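PDB 5AO7: soluble lytic transglycosylase B3 from Pseudomonas aeruginosa, which probably cleaves the glycan strands of peptidoglycan as a lytic transglycosylase and also binds a calcium ion. Local coordinates for residues A[205-210]-A[235-240]; A[210-215]-A[223-228]. All blocks are in the same frame, centred on the assembly; numbering follows the deposited sequence.

How the contacts relate
The two contacts lie side by side, with centres about 7 Å apart, inside the transglycosylase SLT region. They share T210 and helix 209-215. The chain runs from 205-210 through that helix, then through the loop carrying 223-228, and on to 235-240 in helix 231-244, so contact 2 falls within the span that contact 1 brings together. They also touch directly: I227 packs on T205 and S237, F207 packs against H212, and N240 ND2 probably hydrogen-bonds Y215 O. Contact 1 lies at the sugars; contact 2 touches the same chain E sugar at one end and the calcium at the other. A short run of chain thus links the two sites.

Contact 1: A[205-210]-A[235-240]; sequences TQFIPT and LASTAN. With NAG (2-acetamido-2-deoxy-beta-D-glucopyranose), chain D; NAG (2-acetamido-2-deoxy-beta-D-glucopyranose), chain E.
F207 reaches helix 231-244 with the rim of its ring. F207 CZ lies 3.5 Å from S237 O, and that oxygen sits at the ring edge, in its plane. F207 CE2 touches the CB of S237 at 3.7 Å. F207 therefore meets this turn through the backbone carbonyl oxygen and the CB methylene of S237; the hydroxyl is not involved. The hydroxyl of S237 is used elsewhere: its OG hydrogen-bonds D233 O and V217 N.

T205 makes the second point of contact. The methyl CG2 of T205 comes to 3.3 Å from T238 OG1, and the two threonine side chains run past one another, pointing oppositely. T238 OG1 is hydrogen-bonded to A234 O, one turn back in its own helix. The torsion of T205 (chi1 59°) tucks OG1 in over the backbone, above one face of the F207 ring and toward its rim. T205 OG1 also accepts a weak bond from F207 N at 3.3 Å.

Q206 and I208, on either side of F207 in the sequence, meet the sugars. Q206 OE1 accepts a 2.7 Å hydrogen bond from O3 of the chain D N-acetylglucosamine, while its NE2 bonds G203 O and M151 O. I208 N gives a weak 3.4 Å bond to the acetamide O7 of the chain E sugar, and C8 of that acetamide lies near F207 CD1 at 3.9 Å. I208 is also the N-cap residue of helix 209-215.

No hydrogen bond joins the two segments. Carbon atoms of F207 and T205 pack on helix oxygens, and the serine and threonine hydroxyls are bonded elsewhere. The OE1 of Q206 and the N of I208 serve the sugars. This chemistry implies a sugar-binding loop that rests on the helix by shape and not by hydrogen bonds.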
loop_
_atom_site.group_PDB
_atom_site.type_symbol
_atom_site.label_atom_id
_atom_site.label_comp_id
_atom_site.label_asym_id
_atom_site.label_seq_id
_atom_site.Cartn_x
_atom_site.Cartn_y
_atom_site.Cartn_z
ATOM N N THR A 205 2.463 -12.422 3.546
ATOM C CA THR A 205 1.431 -11.512 3.057
ATOM C C THR A 205 1.484 -10.122 3.685
ATOM O O THR A 205 0.864 -9.202 3.174
ATOM C CB THR A 205 0.023 -12.085 3.352
ATOM O OG1 THR A 205 -0.105 -12.280 4.770
ATOM C CG2 THR A 205 -0.162 -13.409 2.671
ATOM N N GLN A 206 2.169 -10.004 4.825
ATOM C CA GLN A 206 2.218 -8.784 5.618
ATOM C C GLN A 206 0.808 -8.316 5.988
ATOM O O GLN A 206 0.513 -7.123 5.996
ATOM C CB GLN A 206 2.999 -7.696 4.880
ATOM C CG GLN A 206 4.466 -8.097 4.682
ATOM C CD GLN A 206 5.284 -7.978 5.967
ATOM O OE1 GLN A 206 5.580 -6.880 6.432
ATOM N NE2 GLN A 206 5.665 -9.113 6.532
ATOM N N PHE A 207 -0.053 -9.293 6.278
ATOM C CA PHE A 207 -1.334 -9.050 6.936
ATOM C C PHE A 207 -1.135 -8.557 8.366
ATOM O O PHE A 207 -0.355 -9.158 9.121
ATOM C CB PHE A 207 -2.155 -10.331 7.036
ATOM C CG PHE A 207 -2.883 -10.724 5.788
ATOM C CD1 PHE A 207 -2.851 -9.954 4.639
ATOM C CD2 PHE A 207 -3.652 -11.880 5.799
ATOM C CE1 PHE A 207 -3.574 -10.346 3.493
ATOM C CE2 PHE A 207 -4.369 -12.279 4.676
ATOM C CZ PHE A 207 -4.338 -11.507 3.524
ATOM N N ILE A 208 -1.867 -7.532 8.789
ATOM C CA ILE A 208 -1.917 -7.240 10.225
ATOM C C ILE A 208 -2.862 -8.272 10.843
ATOM O O ILE A 208 -3.672 -8.876 10.133
ATOM C CB ILE A 208 -2.397 -5.804 10.502
ATOM C CG1 ILE A 208 -3.815 -5.627 9.963
ATOM C CG2 ILE A 208 -1.443 -4.791 9.858
ATOM C CD1 ILE A 208 -4.434 -4.247 10.207
ATOM N N PRO A 209 -2.740 -8.522 12.148
ATOM C CA PRO A 209 -3.524 -9.588 12.781
ATOM C C PRO A 209 -5.038 -9.556 12.513
ATOM O O PRO A 209 -5.602 -10.632 12.271
ATOM C CB PRO A 209 -3.234 -9.381 14.273
ATOM C CG PRO A 209 -1.796 -8.906 14.267
ATOM C CD PRO A 209 -1.768 -7.931 13.081
ATOM N N THR A 210 -5.696 -8.393 12.564
ATOM C CA THR A 210 -7.143 -8.416 12.361
ATOM C C THR A 210 -7.469 -8.787 10.919
ATOM O O THR A 210 -8.495 -9.407 10.651
ATOM C CB THR A 210 -7.811 -7.061 12.720
ATOM O OG1 THR A 210 -7.171 -6.004 11.992
ATOM C CG2 THR A 210 -7.671 -6.801 14.209
ATOM N N LEU A 235 -0.694 -17.458 -0.588
ATOM C CA LEU A 235 -1.213 -17.041 -1.884
ATOM C C LEU A 235 -2.722 -17.021 -1.882
ATOM O O LEU A 235 -3.339 -16.073 -2.387
ATOM C CB LEU A 235 -0.679 -17.955 -3.002
ATOM C CG LEU A 235 0.849 -17.906 -3.142
ATOM C CD1 LEU A 235 1.354 -19.031 -4.062
ATOM C CD2 LEU A 235 1.237 -16.538 -3.689
ATOM N N ALA A 236 -3.343 -18.038 -1.294
ATOM C CA ALA A 236 -4.803 -18.053 -1.243
ATOM C C ALA A 236 -5.324 -16.932 -0.364
ATOM O O ALA A 236 -6.371 -16.352 -0.645
ATOM C CB ALA A 236 -5.310 -19.411 -0.741
ATOM N N SER A 237 -4.590 -16.614 0.709
ATOM C CA SER A 237 -5.001 -15.534 1.590
ATOM C C SER A 237 -4.967 -14.190 0.877
ATOM O O SER A 237 -5.881 -13.381 1.006
ATOM C CB SER A 237 -4.113 -15.460 2.837
ATOM O OG SER A 237 -4.203 -16.642 3.617
ATOM N N THR A 238 -3.880 -13.943 0.149
ATOM C CA THR A 238 -3.729 -12.699 -0.608
ATOM C C THR A 238 -4.869 -12.565 -1.626
ATOM O O THR A 238 -5.478 -11.510 -1.760
ATOM C CB THR A 238 -2.376 -12.662 -1.320
ATOM O OG1 THR A 238 -1.338 -12.661 -0.338
ATOM C CG2 THR A 238 -2.244 -11.396 -2.179
ATOM N N ALA A 239 -5.159 -13.653 -2.326
ATOM C CA ALA A 239 -6.240 -13.663 -3.315
ATOM C C ALA A 239 -7.591 -13.395 -2.676
ATOM O O ALA A 239 -8.404 -12.631 -3.206
ATOM C CB ALA A 239 -6.274 -15.001 -4.050
ATOM N N ASN A 240 -7.835 -14.040 -1.540
ATOM C CA ASN A 240 -9.100 -13.869 -0.814
ATOM C C ASN A 240 -9.319 -12.420 -0.406
ATOM O O ASN A 240 -10.433 -11.886 -0.507
ATOM C CB ASN A 240 -9.104 -14.778 0.420
ATOM C CG ASN A 240 -10.457 -14.853 1.080
ATOM O OD1 ASN A 240 -11.472 -15.042 0.409
ATOM N ND2 ASN A 240 -10.485 -14.711 2.405
HETATM C C1 NAG D . 7.588 -4.054 2.328
HETATM C C2 NAG D . 7.213 -4.275 3.778
HETATM C C3 NAG D . 5.703 -4.319 3.968
HETATM C C4 NAG D . 5.092 -3.079 3.360
HETATM C C5 NAG D . 5.546 -2.960 1.916
HETATM C C6 NAG D . 4.936 -1.693 1.233
HETATM C C7 NAG D . 8.714 -5.582 5.258
HETATM C C8 NAG D . 9.166 -6.983 5.699
HETATM N N2 NAG D . 7.719 -5.520 4.238
HETATM O O3 NAG D . 5.366 -4.399 5.357
HETATM O O4 NAG D . 3.701 -3.204 3.437
HETATM O O5 NAG D . 6.921 -2.882 1.879
HETATM O O6 NAG D . 5.913 -0.655 1.208
HETATM O O7 NAG D . 9.186 -4.585 5.763
HETATM C C1 NAG E . -3.233 -2.082 6.446
HETATM C C2 NAG E . -4.007 -3.363 6.045
HETATM C C3 NAG E . -5.545 -3.235 5.868
HETATM C C4 NAG E . -6.082 -2.426 6.999
HETATM C C5 NAG E . -5.395 -1.084 6.907
HETATM C C6 NAG E . -6.210 -0.035 7.620
HETATM C C7 NAG E . -3.097 -5.479 5.140
HETATM C C8 NAG E . -2.438 -6.114 3.981
HETATM N N2 NAG E . -3.369 -4.179 5.011
HETATM O O1 NAG E . -2.026 -2.567 6.961
HETATM O O3 NAG E . -5.898 -4.595 5.963
HETATM O O4 NAG E . -7.459 -2.349 6.777
HETATM O O5 NAG E . -4.049 -1.335 7.382
HETATM O O6 NAG E . -5.778 1.268 7.261
HETATM O O7 NAG E . -3.366 -6.117 6.148
#

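Contact 2: A[210-215]-A[223-228]; sequences TTHNQY and GKRDIW. With CA (calcium ion), chain B; NAG (2-acetamido-2-deoxy-beta-D-glucopyranose), chain E.
R225 binds the end of helix 209-215 through its guanidinium. R225 NH1 donates to N213 O at 3.2 Å, with an N-H...O angle of 154°. The oxygen lies in the guanidinium plane, but the donor stands 57° out of the carbonyl plane. R225 NH2 adds a weak bond to N213 O at 3.4 Å, and NH1 also bonds A216 O. A bend at chi3 turns the group to these carbonyls.

H212 lies next to this. With CG anti to the backbone N (chi1 174°), the H212 ring extends to the loop, and H212 CE1 meets R225 O edge-on at 3.1 Å. NE2 has its polar partner in D188. The other ring nitrogen, H212 ND1, is buried against I227 CD1 at 3.6 Å and has no polar partner in the model. W228 CZ3 approaches H212 CE1 obliquely at 4.0 Å.

On the far side of the helix, T211 OG1 shares a 2.7 Å hydrogen bond with O3 of the chain E N-acetylglucosamine. In the loop, K224 O binds the calcium ion at 2.3 Å, alongside D218, D220, D222, D233 and a water. D226 OD1 accepts from W228 N in an Asx turn. The alternating aspartates, the K224 carbonyl and a last aspartate near the start of the next helix are consistent with an EF-hand-like loop, longer than the canonical one, as in Slt35-like transglycosylases. Here it joins helix 209-215 to helix 231-244 in a lysozyme-clan domain.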
loop_
_atom_site.group_PDB
_atom_site.type_symbol
_atom_site.label_atom_id
_atom_site.label_comp_id
_atom_site.label_asym_id
_atom_site.label_seq_id
_atom_site.Cartn_x
_atom_site.Cartn_y
_atom_site.Cartn_z
ATOM N N THR A 210 -5.696 -8.393 12.564
ATOM C CA THR A 210 -7.143 -8.416 12.361
ATOM C C THR A 210 -7.469 -8.787 10.919
ATOM O O THR A 210 -8.495 -9.407 10.651
ATOM C CB THR A 210 -7.811 -7.061 12.720
ATOM O OG1 THR A 210 -7.171 -6.004 11.992
ATOM C CG2 THR A 210 -7.671 -6.801 14.209
ATOM N N THR A 211 -6.591 -8.423 9.990
ATOM C CA THR A 211 -6.790 -8.811 8.597
ATOM C C THR A 211 -6.567 -10.313 8.406
ATOM O O THR A 211 -7.306 -10.978 7.694
ATOM C CB THR A 211 -5.865 -8.006 7.678
ATOM O OG1 THR A 211 -6.306 -6.644 7.720
ATOM C CG2 THR A 211 -5.983 -8.528 6.240
ATOM N N HIS A 212 -5.555 -10.862 9.070
ATOM C CA HIS A 212 -5.394 -12.314 9.054
ATOM C C HIS A 212 -6.659 -12.995 9.575
ATOM O O HIS A 212 -7.170 -13.936 8.975
ATOM C CB HIS A 212 -4.183 -12.721 9.893
ATOM C CG HIS A 212 -4.019 -14.196 10.058
ATOM N ND1 HIS A 212 -3.099 -14.928 9.329
ATOM C CD2 HIS A 212 -4.630 -15.079 10.883
ATOM C CE1 HIS A 212 -3.163 -16.194 9.695
ATOM N NE2 HIS A 212 -4.082 -16.312 10.639
ATOM N N ASN A 213 -7.169 -12.524 10.703
ATOM C CA ASN A 213 -8.295 -13.232 11.291
ATOM C C ASN A 213 -9.502 -13.235 10.362
ATOM O O ASN A 213 -10.215 -14.244 10.266
ATOM C CB ASN A 213 -8.627 -12.637 12.655
ATOM C CG ASN A 213 -7.679 -13.135 13.720
ATOM O OD1 ASN A 213 -6.953 -14.096 13.481
ATOM N ND2 ASN A 213 -7.676 -12.499 14.894
ATOM N N GLN A 214 -9.693 -12.143 9.638
ATOM C CA GLN A 214 -10.830 -12.033 8.733
ATOM C C GLN A 214 -10.616 -12.725 7.390
ATOM O O GLN A 214 -11.564 -13.272 6.821
ATOM C CB GLN A 214 -11.172 -10.563 8.470
ATOM C CG GLN A 214 -11.555 -9.782 9.720
ATOM C CD GLN A 214 -11.701 -8.292 9.451
ATOM O OE1 GLN A 214 -10.723 -7.601 9.146
ATOM N NE2 GLN A 214 -12.926 -7.791 9.559
ATOM N N TYR A 215 -9.396 -12.688 6.856
ATOM C CA TYR A 215 -9.214 -13.088 5.459
ATOM C C TYR A 215 -8.205 -14.194 5.175
ATOM O O TYR A 215 -8.160 -14.697 4.053
ATOM C CB TYR A 215 -8.816 -11.882 4.615
ATOM C CG TYR A 215 -9.870 -10.804 4.607
ATOM C CD1 TYR A 215 -11.018 -10.930 3.823
ATOM C CD2 TYR A 215 -9.719 -9.672 5.386
ATOM C CE1 TYR A 215 -11.995 -9.933 3.820
ATOM C CE2 TYR A 215 -10.695 -8.662 5.384
ATOM C CZ TYR A 215 -11.825 -8.810 4.596
ATOM O OH TYR A 215 -12.793 -7.824 4.592
ATOM N N GLY A 223 -5.487 -27.475 8.666
ATOM C CA GLY A 223 -6.120 -26.800 9.782
ATOM C C GLY A 223 -5.455 -25.503 10.219
ATOM O O GLY A 223 -5.990 -24.794 11.068
ATOM N N LYS A 224 -4.298 -25.187 9.637
ATOM C CA LYS A 224 -3.587 -23.951 9.975
ATOM C C LYS A 224 -3.674 -22.941 8.839
ATOM O O LYS A 224 -3.506 -23.295 7.681
ATOM C CB LYS A 224 -2.114 -24.235 10.282
ATOM C CG LYS A 224 -1.918 -25.282 11.364
ATOM C CD LYS A 224 -0.486 -25.291 11.897
ATOM C CE LYS A 224 0.527 -25.696 10.853
ATOM N NZ LYS A 224 1.896 -25.741 11.461
ATOM N N ARG A 225 -3.928 -21.686 9.193
ATOM C CA ARG A 225 -3.806 -20.593 8.238
ATOM C C ARG A 225 -2.404 -20.049 8.375
ATOM O O ARG A 225 -2.177 -19.046 9.061
ATOM C CB ARG A 225 -4.858 -19.530 8.504
ATOM C CG ARG A 225 -6.247 -20.135 8.380
ATOM C CD ARG A 225 -7.308 -19.062 8.334
ATOM N NE ARG A 225 -7.615 -18.542 9.658
ATOM C CZ ARG A 225 -8.377 -17.467 9.867
ATOM N NH1 ARG A 225 -8.906 -16.795 8.840
ATOM N NH2 ARG A 225 -8.609 -17.063 11.103
ATOM N N ASP A 226 -1.469 -20.723 7.720
ATOM C CA ASP A 226 -0.048 -20.465 7.950
ATOM C C ASP A 226 0.520 -19.527 6.901
ATOM O O ASP A 226 1.081 -19.967 5.905
ATOM C CB ASP A 226 0.733 -21.779 7.967
ATOM C CG ASP A 226 2.226 -21.561 8.156
ATOM O OD1 ASP A 226 2.610 -20.454 8.581
ATOM O OD2 ASP A 226 3.005 -22.498 7.885
ATOM N N ILE A 227 0.380 -18.229 7.125
ATOM C CA ILE A 227 0.860 -17.288 6.132
ATOM C C ILE A 227 2.364 -17.049 6.285
ATOM O O ILE A 227 2.937 -16.210 5.590
ATOM C CB ILE A 227 0.114 -15.941 6.206
ATOM C CG1 ILE A 227 0.279 -15.285 7.581
ATOM C CG2 ILE A 227 -1.356 -16.150 5.867
ATOM C CD1 ILE A 227 -0.140 -13.790 7.624
ATOM N N TRP A 228 2.995 -17.814 7.173
ATOM C CA TRP A 228 4.438 -17.696 7.409
ATOM C C TRP A 228 5.227 -18.722 6.610
ATOM O O TRP A 228 6.207 -18.401 5.920
ATOM C CB TRP A 228 4.739 -17.869 8.918
ATOM C CG TRP A 228 4.185 -16.733 9.715
ATOM C CD1 TRP A 228 4.842 -15.578 10.067
ATOM C CD2 TRP A 228 2.854 -16.613 10.237
ATOM N NE1 TRP A 228 4.005 -14.762 10.779
ATOM C CE2 TRP A 228 2.776 -15.361 10.891
ATOM C CE3 TRP A 228 1.725 -17.446 10.226
ATOM C CZ2 TRP A 228 1.621 -14.924 11.523
ATOM C CZ3 TRP A 228 0.568 -16.999 10.847
ATOM C CH2 TRP A 228 0.533 -15.753 11.493
HETATM CA CA CA B . -2.606 -24.588 6.004
HETATM C C1 NAG E . -3.233 -2.082 6.446
HETATM C C2 NAG E . -4.007 -3.363 6.045
HETATM C C3 NAG E . -5.545 -3.235 5.868
HETATM C C4 NAG E . -6.082 -2.426 6.999
HETATM C C5 NAG E . -5.395 -1.084 6.907
HETATM C C6 NAG E . -6.210 -0.035 7.620
HETATM C C7 NAG E . -3.097 -5.479 5.140
HETATM C C8 NAG E . -2.438 -6.114 3.981
HETATM N N2 NAG E . -3.369 -4.179 5.011
HETATM O O1 NAG E . -2.026 -2.567 6.961
HETATM O O3 NAG E . -5.898 -4.595 5.963
HETATM O O4 NAG E . -7.459 -2.349 6.777
HETATM O O5 NAG E . -4.049 -1.335 7.382
HETATM O O6 NAG E . -5.778 1.268 7.261
HETATM O O7 NAG E . -3.366 -6.117 6.148
HETATM O O HOH W 1 -0.385 -24.905 6.633
#